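Local coordinates for protein endo-beta-1,4-glucanase (Streptomyces sp., PDB 1OA4) that probably hydrolyses internal beta-1,4-glucosidic bonds of cellulose, as a family 12 glycoside hydrolase with a concanavalin-like beta-sandwich fold, at residues Gln30-Asn33 and Gly38-Ile41; Arg146-Trp151 and Ser170-Asp175. All blocks are in the same frame, centred on the assembly; numbering follows the deposited sequence.

Contact 1 (30-33 with 38-41) joins neighbouring strands of a hairpin in the smaller, antiparallel sheet of the family 12 beta-sandwich. It is mostly buried and rests on backbone hydrogen bonds. Contact 2 (146-151 with 170-175) joins the two sheets instead. Its strand 171-175 is an outermost strand of the same small sheet, while strand 146-154 belongs to the larger one. No hydrogen bond crosses it, and the contact is made almost wholly by side chains. Contact 2 is only partly buried, with an arginine whose chain passes over an indole face. The two centres lie about 24 Å apart, with nearest atoms about 11 Å apart, and the contacts do not touch.

Contact 1 (Gln30-Asn33 and Gly38-Ile41); sequences QCIN and GFEI
Asn33 and Ile32 meet Ile41, Phe39 and Glu40 across a beta hairpin in the smaller sheet of the GH12 beta-sandwich. Strands 30-34 and 39-44 run antiparallel here, with segment axes 4.6 Å apart. Asn33 and Glu40 form a hydrogen-bonded pair. Asn33 N donates to Glu40 O over 2.9 Å. Glu40 N returns a bond of 3.0 Å to Asn33 O. Together the two bonds close a ring between the strands and fix their register. The side chains of this pair are on the face away from the other sheet. There the carboxylate of Glu40 makes a salt bridge with Arg92.

Ile32 and Ile41 are the next pair, a non-hydrogen-bonded one, with CA atoms 4.4 Å apart. Their side chains are on the opposite face, which is turned to the interior of the sandwich. The CG2 branch of Ile32 serves two neighbours. It lies 4.3 Å from Ile41 CG1 in a loose apolar contact. The same Ile32 CG2 comes obliquely to Phe39 CD2, at 4.0 Å. Phe39 has CG between its backbone N and carbonyl carbon (chi1 69°), which places its ring for this diagonal contact. Val19 of strand 17-20 touches both Ile32 and Phe39, and Phe202 touches Ile41, so the other sheet covers this apolar face. Cys31 SG is joined to Cys5 SG in a disulfide, which pins strand 30-34 to the residue just after strand 2-4.

CA-H...O contacts supplement the hydrogen bonds. Ile32 CA is 3.2 Å from Glu40 O, and Phe39 CA is 3.3 Å from Asn33 O.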
ATOM      1  N   GLN A  30       2.974  14.962  10.801  1.00 12.00           N
ATOM      2  CA  GLN A  30       3.751  14.159   9.865  1.00 11.76           C
ATOM      3  C   GLN A  30       3.926  14.937   8.588  1.00 11.51           C
ATOM      4  O   GLN A  30       2.965  15.507   8.061  1.00 11.75           O
ATOM      5  CB  GLN A  30       3.045  12.855   9.521  1.00 11.20           C
ATOM      6  CG  GLN A  30       3.797  11.982   8.523  1.00 12.52           C
ATOM      7  CD  GLN A  30       3.034  10.724   8.173  1.00 12.11           C
ATOM      8  OE1 GLN A  30       3.042   9.760   8.951  1.00 11.99           O
ATOM      9  NE2 GLN A  30       2.361  10.722   7.016  1.00 11.36           N
ATOM     10  N   CYS A  31       5.152  14.931   8.071  1.00 12.18           N
ATOM     11  CA  CYS A  31       5.452  15.550   6.787  1.00 12.29           C
ATOM     12  C   CYS A  31       6.231  14.630   5.883  1.00 12.61           C
ATOM     13  O   CYS A  31       6.999  13.826   6.376  1.00 12.44           O
ATOM     14  CB  CYS A  31       6.324  16.780   6.970  1.00 12.75           C
ATOM     15  SG  CYS A  31       5.697  18.042   8.070  1.00 11.30           S
ATOM     16  N   ILE A  32       6.017  14.741   4.572  1.00 12.90           N
ATOM     17  CA  ILE A  32       6.836  14.038   3.588  1.00 12.78           C
ATOM     18  C   ILE A  32       7.432  15.074   2.667  1.00 13.62           C
ATOM     19  O   ILE A  32       6.869  16.152   2.517  1.00 13.70           O
ATOM     20  CB  ILE A  32       6.048  13.006   2.798  1.00 13.26           C
ATOM     21  CG1 ILE A  32       4.849  13.625   2.079  1.00 12.54           C
ATOM     22  CG2 ILE A  32       5.544  11.956   3.740  1.00 14.33           C
ATOM     23  CD1 ILE A  32       4.141  12.663   1.174  1.00 13.31           C
ATOM     24  N   ASN A  33       8.600  14.763   2.119  1.00 13.07           N
ATOM     25  CA  ASN A  33       9.247  15.621   1.131  1.00 14.51           C
ATOM     26  C   ASN A  33       9.205  14.822  -0.166  1.00 14.43           C
ATOM     27  O   ASN A  33       9.828  13.755  -0.252  1.00 14.90           O
ATOM     28  CB  ASN A  33      10.702  15.914   1.547  1.00 14.61           C
ATOM     29  CG  ASN A  33      11.361  16.984   0.689  1.00 20.46           C
ATOM     30  OD1 ASN A  33      10.689  17.880   0.176  1.00 25.28           O
ATOM     31  ND2 ASN A  33      12.680  16.896   0.530  1.00 21.28           N
ATOM     32  N   GLY A  38       9.919   9.918  -5.977  1.00 16.40           N
ATOM     33  CA  GLY A  38       9.507   9.233  -4.762  1.00 15.14           C
ATOM     34  C   GLY A  38       9.330  10.239  -3.651  1.00 14.17           C
ATOM     35  O   GLY A  38       9.092  11.415  -3.915  1.00 14.99           O
ATOM     36  N   PHE A  39       9.411   9.784  -2.404  1.00 12.63           N
ATOM     37  CA  PHE A  39       9.270  10.689  -1.267  1.00 12.31           C
ATOM     38  C   PHE A  39      10.038  10.117  -0.079  1.00 11.28           C
ATOM     39  O   PHE A  39      10.363   8.927  -0.034  1.00 12.75           O
ATOM     40  CB  PHE A  39       7.780  10.901  -0.883  1.00 11.83           C
ATOM     41  CG  PHE A  39       7.119   9.677  -0.287  1.00 12.25           C
ATOM     42  CD1 PHE A  39       6.534   8.718  -1.103  1.00 13.71           C
ATOM     43  CD2 PHE A  39       7.114   9.467   1.062  1.00 12.59           C
ATOM     44  CE1 PHE A  39       5.956   7.587  -0.563  1.00 13.20           C
ATOM     45  CE2 PHE A  39       6.521   8.316   1.599  1.00 11.78           C
ATOM     46  CZ  PHE A  39       5.964   7.393   0.788  1.00 11.56           C
ATOM     47  N   GLU A  40      10.283  10.986   0.891  1.00 11.75           N
ATOM     48  CA  GLU A  40      10.942  10.640   2.137  1.00 11.76           C
ATOM     49  C   GLU A  40      10.054  11.157   3.279  1.00 11.53           C
ATOM     50  O   GLU A  40       9.481  12.248   3.197  1.00 11.59           O
ATOM     51  CB  GLU A  40      12.336  11.291   2.203  1.00 12.62           C
ATOM     52  CG  GLU A  40      12.949  11.293   3.602  1.00 12.87           C
ATOM     53  CD  GLU A  40      14.303  11.967   3.715  1.00 14.01           C
ATOM     54  OE1 GLU A  40      14.562  12.958   3.056  1.00 17.74           O
ATOM     55  OE2 GLU A  40      15.146  11.445   4.571  1.00 13.61           O
ATOM     56  N   ILE A  41       9.914  10.370   4.349  1.00 10.82           N
ATOM     57  CA  ILE A  41       9.232  10.874   5.531  1.00 10.85           C
ATOM     58  C   ILE A  41      10.213  11.781   6.289  1.00 11.53           C
ATOM     59  O   ILE A  41      11.275  11.323   6.725  1.00 11.37           O
ATOM     60  CB  ILE A  41       8.776   9.724   6.447  1.00 10.82           C
ATOM     61  CG1 ILE A  41       7.792   8.821   5.689  1.00 11.02           C
ATOM     62  CG2 ILE A  41       8.163  10.303   7.706  1.00 11.66           C
ATOM     63  CD1 ILE A  41       7.301   7.613   6.472  1.00 10.46           C
TER

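Contact 2 (Arg146-Trp151 and Ser170-Asp175); sequences RSWEVW and SSWSFD
Arg146 leaves its strand with CG anti to the carbonyl carbon and runs extended to NE, over the indole of Trp172. Trp172 places its own CG anti to the backbone N (chi1 -166°), which sets the indole under the Arg146 chain. The two strands belong to different sheets of the beta-sandwich. The segment axes cross almost at right angles and come no nearer than 12.3 Å, a gap that long side chains span.

Arg146 and Trp172 pass each other in opposite directions. The CD of Arg146 makes a CH-pi contact 3.6 Å from the centroid of the Trp172 six-membered ring. Arg146 NE sits over the same face, 3.1 Å from Trp172 NE1. Both nitrogens are donors, so no hydrogen bond forms. Further out, Arg146 CZ lies 4.0 Å from the centroid of the Trp172 five-membered ring, a cation-pi contact. The guanidinium stands nearly upright on the indole, its plane 83° from the ring, so it does not stack flat. Phe174 CB lies over the opposite face of the indole.

Trp148 adds an apolar contact nearer the interior. Its ring and that of Trp172 meet obliquely, with planes at 43°. Trp148 NE1 is hydrogen-bonded to Val143 O, which helps hold this indole, and Phe179 of helix 176-185 packs edge-to-face with it. The closest approach between the two indoles is 3.5 Å, from Trp148 CZ2 to Trp172 CZ3.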
ATOM      1  N   ARG A 146       8.146 -15.839  -4.524  1.00 19.96           N
ATOM      2  CA  ARG A 146       8.542 -15.531  -3.154  1.00 19.99           C
ATOM      3  C   ARG A 146       7.571 -16.224  -2.196  1.00 19.58           C
ATOM      4  O   ARG A 146       6.449 -16.550  -2.567  1.00 20.03           O
ATOM      5  CB  ARG A 146       8.513 -14.008  -2.925  1.00 20.22           C
ATOM      6  CG  ARG A 146       9.670 -13.256  -3.537  1.00 21.46           C
ATOM      7  CD  ARG A 146       9.628 -11.777  -3.266  1.00 21.23           C
ATOM      8  NE  ARG A 146      10.719 -11.051  -3.915  1.00 22.34           N
ATOM      9  CZ  ARG A 146      11.922 -10.857  -3.390  1.00 22.20           C
ATOM     10  NH1 ARG A 146      12.227 -11.342  -2.195  1.00 21.15           N
ATOM     11  NH2 ARG A 146      12.827 -10.172  -4.067  1.00 24.17           N
ATOM     12  N   SER A 147       8.013 -16.480  -0.972  1.00 19.11           N
ATOM     13  CA  SER A 147       7.140 -17.100   0.023  1.00 19.19           C
ATOM     14  C   SER A 147       6.530 -16.043   0.939  1.00 18.25           C
ATOM     15  O   SER A 147       7.212 -15.087   1.319  1.00 18.11           O
ATOM     16  CB  SER A 147       7.906 -18.108   0.867  1.00 19.46           C
ATOM     17  OG  SER A 147       7.031 -18.716   1.806  1.00 22.31           O
ATOM     18  N   TRP A 148       5.247 -16.213   1.273  1.00 18.00           N
ATOM     19  CA  TRP A 148       4.528 -15.257   2.131  1.00 17.85           C
ATOM     20  C   TRP A 148       3.718 -15.923   3.222  1.00 18.90           C
ATOM     21  O   TRP A 148       3.145 -16.979   3.017  1.00 18.95           O
ATOM     22  CB  TRP A 148       3.557 -14.389   1.323  1.00 17.63           C
ATOM     23  CG  TRP A 148       4.199 -13.776   0.133  1.00 15.35           C
ATOM     24  CD1 TRP A 148       4.309 -14.334  -1.094  1.00 15.42           C
ATOM     25  CD2 TRP A 148       4.844 -12.498   0.051  1.00 13.60           C
ATOM     26  NE1 TRP A 148       4.990 -13.492  -1.944  1.00 14.38           N
ATOM     27  CE2 TRP A 148       5.316 -12.353  -1.264  1.00 14.41           C
ATOM     28  CE3 TRP A 148       5.065 -11.456   0.953  1.00 13.83           C
ATOM     29  CZ2 TRP A 148       5.998 -11.221  -1.696  1.00 13.12           C
ATOM     30  CZ3 TRP A 148       5.741 -10.333   0.524  1.00 12.91           C
ATOM     31  CH2 TRP A 148       6.197 -10.223  -0.793  1.00 13.93           C
ATOM     32  N   GLU A 149       3.700 -15.273   4.378  1.00 19.93           N
ATOM     33  CA  GLU A 149       2.872 -15.692   5.492  1.00 20.90           C
ATOM     34  C   GLU A 149       1.583 -14.940   5.255  1.00 20.54           C
ATOM     35  O   GLU A 149       1.607 -13.713   5.105  1.00 20.47           O
ATOM     36  CB  GLU A 149       3.523 -15.289   6.813  1.00 21.99           C
ATOM     37  CG  GLU A 149       2.788 -15.733   8.060  1.00 24.57           C
ATOM     38  CD  GLU A 149       3.540 -15.318   9.315  1.00 26.46           C
ATOM     39  OE1 GLU A 149       4.705 -15.748   9.499  1.00 31.02           O
ATOM     40  OE2 GLU A 149       2.995 -14.530  10.103  1.00 28.57           O
ATOM     41  N   VAL A 150       0.473 -15.661   5.164  1.00 20.22           N
ATOM     42  CA  VAL A 150      -0.801 -15.042   4.833  1.00 19.85           C
ATOM     43  C   VAL A 150      -1.685 -14.849   6.056  1.00 19.54           C
ATOM     44  O   VAL A 150      -1.836 -15.758   6.883  1.00 20.15           O
ATOM     45  CB  VAL A 150      -1.574 -15.872   3.781  1.00 20.18           C
ATOM     46  CG1 VAL A 150      -2.801 -15.106   3.300  1.00 20.26           C
ATOM     47  CG2 VAL A 150      -0.667 -16.240   2.604  1.00 21.20           C
ATOM     48  N   TRP A 151      -2.268 -13.661   6.157  1.00 18.14           N
ATOM     49  CA  TRP A 151      -3.180 -13.315   7.226  1.00 17.73           C
ATOM     50  C   TRP A 151      -4.471 -12.810   6.634  1.00 17.81           C
ATOM     51  O   TRP A 151      -4.450 -12.115   5.624  1.00 17.63           O
ATOM     52  CB  TRP A 151      -2.618 -12.181   8.081  1.00 17.75           C
ATOM     53  CG  TRP A 151      -1.436 -12.536   8.907  1.00 17.76           C
ATOM     54  CD1 TRP A 151      -0.256 -13.051   8.475  1.00 18.92           C
ATOM     55  CD2 TRP A 151      -1.305 -12.365  10.325  1.00 18.44           C
ATOM     56  NE1 TRP A 151       0.600 -13.229   9.536  1.00 19.77           N
ATOM     57  CE2 TRP A 151      -0.022 -12.813  10.685  1.00 20.66           C
ATOM     58  CE3 TRP A 151      -2.151 -11.885  11.328  1.00 19.82           C
ATOM     59  CZ2 TRP A 151       0.435 -12.799  12.007  1.00 21.46           C
ATOM     60  CZ3 TRP A 151      -1.700 -11.866  12.641  1.00 20.67           C
ATOM     61  CH2 TRP A 151      -0.426 -12.323  12.968  1.00 22.27           C
ATOM     62  N   SER A 170      14.182  -5.006  -0.127  1.00 16.51           N
ATOM     63  CA  SER A 170      14.545  -3.624  -0.432  1.00 17.18           C
ATOM     64  C   SER A 170      13.850  -3.095  -1.678  1.00 16.77           C
ATOM     65  O   SER A 170      13.481  -1.916  -1.752  1.00 16.61           O
ATOM     66  CB  SER A 170      16.069  -3.484  -0.603  1.00 17.74           C
ATOM     67  OG  SER A 170      16.555  -4.384  -1.577  1.00 23.26           O
ATOM     68  N   SER A 171      13.704  -3.966  -2.664  1.00 15.65           N
ATOM     69  CA  SER A 171      13.041  -3.606  -3.908  1.00 15.52           C
ATOM     70  C   SER A 171      12.520  -4.869  -4.569  1.00 15.16           C
ATOM     71  O   SER A 171      13.058  -5.955  -4.380  1.00 15.61           O
ATOM     72  CB  SER A 171      13.992  -2.862  -4.853  1.00 15.68           C
ATOM     73  OG  SER A 171      15.056  -3.704  -5.293  1.00 18.53           O
ATOM     74  N   TRP A 172      11.453  -4.737  -5.336  1.00 14.00           N
ATOM     75  CA  TRP A 172      10.920  -5.869  -6.064  1.00 13.70           C
ATOM     76  C   TRP A 172      10.064  -5.340  -7.204  1.00 13.86           C
ATOM     77  O   TRP A 172       9.390  -4.314  -7.058  1.00 13.32           O
ATOM     78  CB  TRP A 172      10.089  -6.761  -5.140  1.00 13.75           C
ATOM     79  CG  TRP A 172       9.757  -8.134  -5.689  1.00 13.90           C
ATOM     80  CD1 TRP A 172      10.556  -8.928  -6.488  1.00 13.90           C
ATOM     81  CD2 TRP A 172       8.551  -8.866  -5.485  1.00 12.64           C
ATOM     82  NE1 TRP A 172       9.906 -10.106  -6.774  1.00 15.92           N
ATOM     83  CE2 TRP A 172       8.677 -10.094  -6.163  1.00 14.36           C
ATOM     84  CE3 TRP A 172       7.366  -8.615  -4.780  1.00 12.99           C
ATOM     85  CZ2 TRP A 172       7.674 -11.046  -6.154  1.00 13.90           C
ATOM     86  CZ3 TRP A 172       6.370  -9.565  -4.794  1.00 12.28           C
ATOM     87  CH2 TRP A 172       6.529 -10.759  -5.472  1.00 12.46           C
ATOM     88  N   SER A 173      10.128  -6.033  -8.338  1.00 13.59           N
ATOM     89  CA  SER A 173       9.294  -5.743  -9.494  1.00 14.03           C
ATOM     90  C   SER A 173       8.533  -7.035  -9.722  1.00 13.68           C
ATOM     91  O   SER A 173       9.138  -8.129  -9.810  1.00 14.22           O
ATOM     92  CB  SER A 173      10.116  -5.378 -10.732  1.00 14.25           C
ATOM     93  OG  SER A 173      10.992  -4.295 -10.492  1.00 18.06           O
ATOM     94  N   PHE A 174       7.211  -6.932  -9.824  1.00 13.14           N
ATOM     95  CA  PHE A 174       6.359  -8.107  -9.866  1.00 13.04           C
ATOM     96  C   PHE A 174       5.019  -7.793 -10.540  1.00 12.70           C
ATOM     97  O   PHE A 174       4.778  -6.658 -10.973  1.00 13.52           O
ATOM     98  CB  PHE A 174       6.127  -8.589  -8.426  1.00 12.94           C
ATOM     99  CG  PHE A 174       5.398  -7.596  -7.563  1.00 12.14           C
ATOM    100  CD1 PHE A 174       6.036  -6.465  -7.075  1.00 12.36           C
ATOM    101  CD2 PHE A 174       4.076  -7.802  -7.224  1.00 11.91           C
ATOM    102  CE1 PHE A 174       5.357  -5.552  -6.283  1.00 14.91           C
ATOM    103  CE2 PHE A 174       3.399  -6.888  -6.440  1.00 12.90           C
ATOM    104  CZ  PHE A 174       4.031  -5.774  -5.960  1.00 13.46           C
ATOM    105  N   ASP A 175       4.181  -8.807 -10.682  1.00 13.51           N
ATOM    106  CA  ASP A 175       2.853  -8.638 -11.247  1.00 12.69           C
ATOM    107  C   ASP A 175       1.814  -8.670 -10.139  1.00 12.75           C
ATOM    108  O   ASP A 175       1.585  -9.701  -9.511  1.00 12.37           O
ATOM    109  CB  ASP A 175       2.563  -9.720 -12.300  1.00 13.39           C
ATOM    110  CG  ASP A 175       1.414  -9.354 -13.208  1.00 14.91           C
ATOM    111  OD1 ASP A 175       0.497  -8.670 -12.708  1.00 13.52           O
ATOM    112  OD2 ASP A 175       1.358  -9.670 -14.424  1.00 16.17           O
TER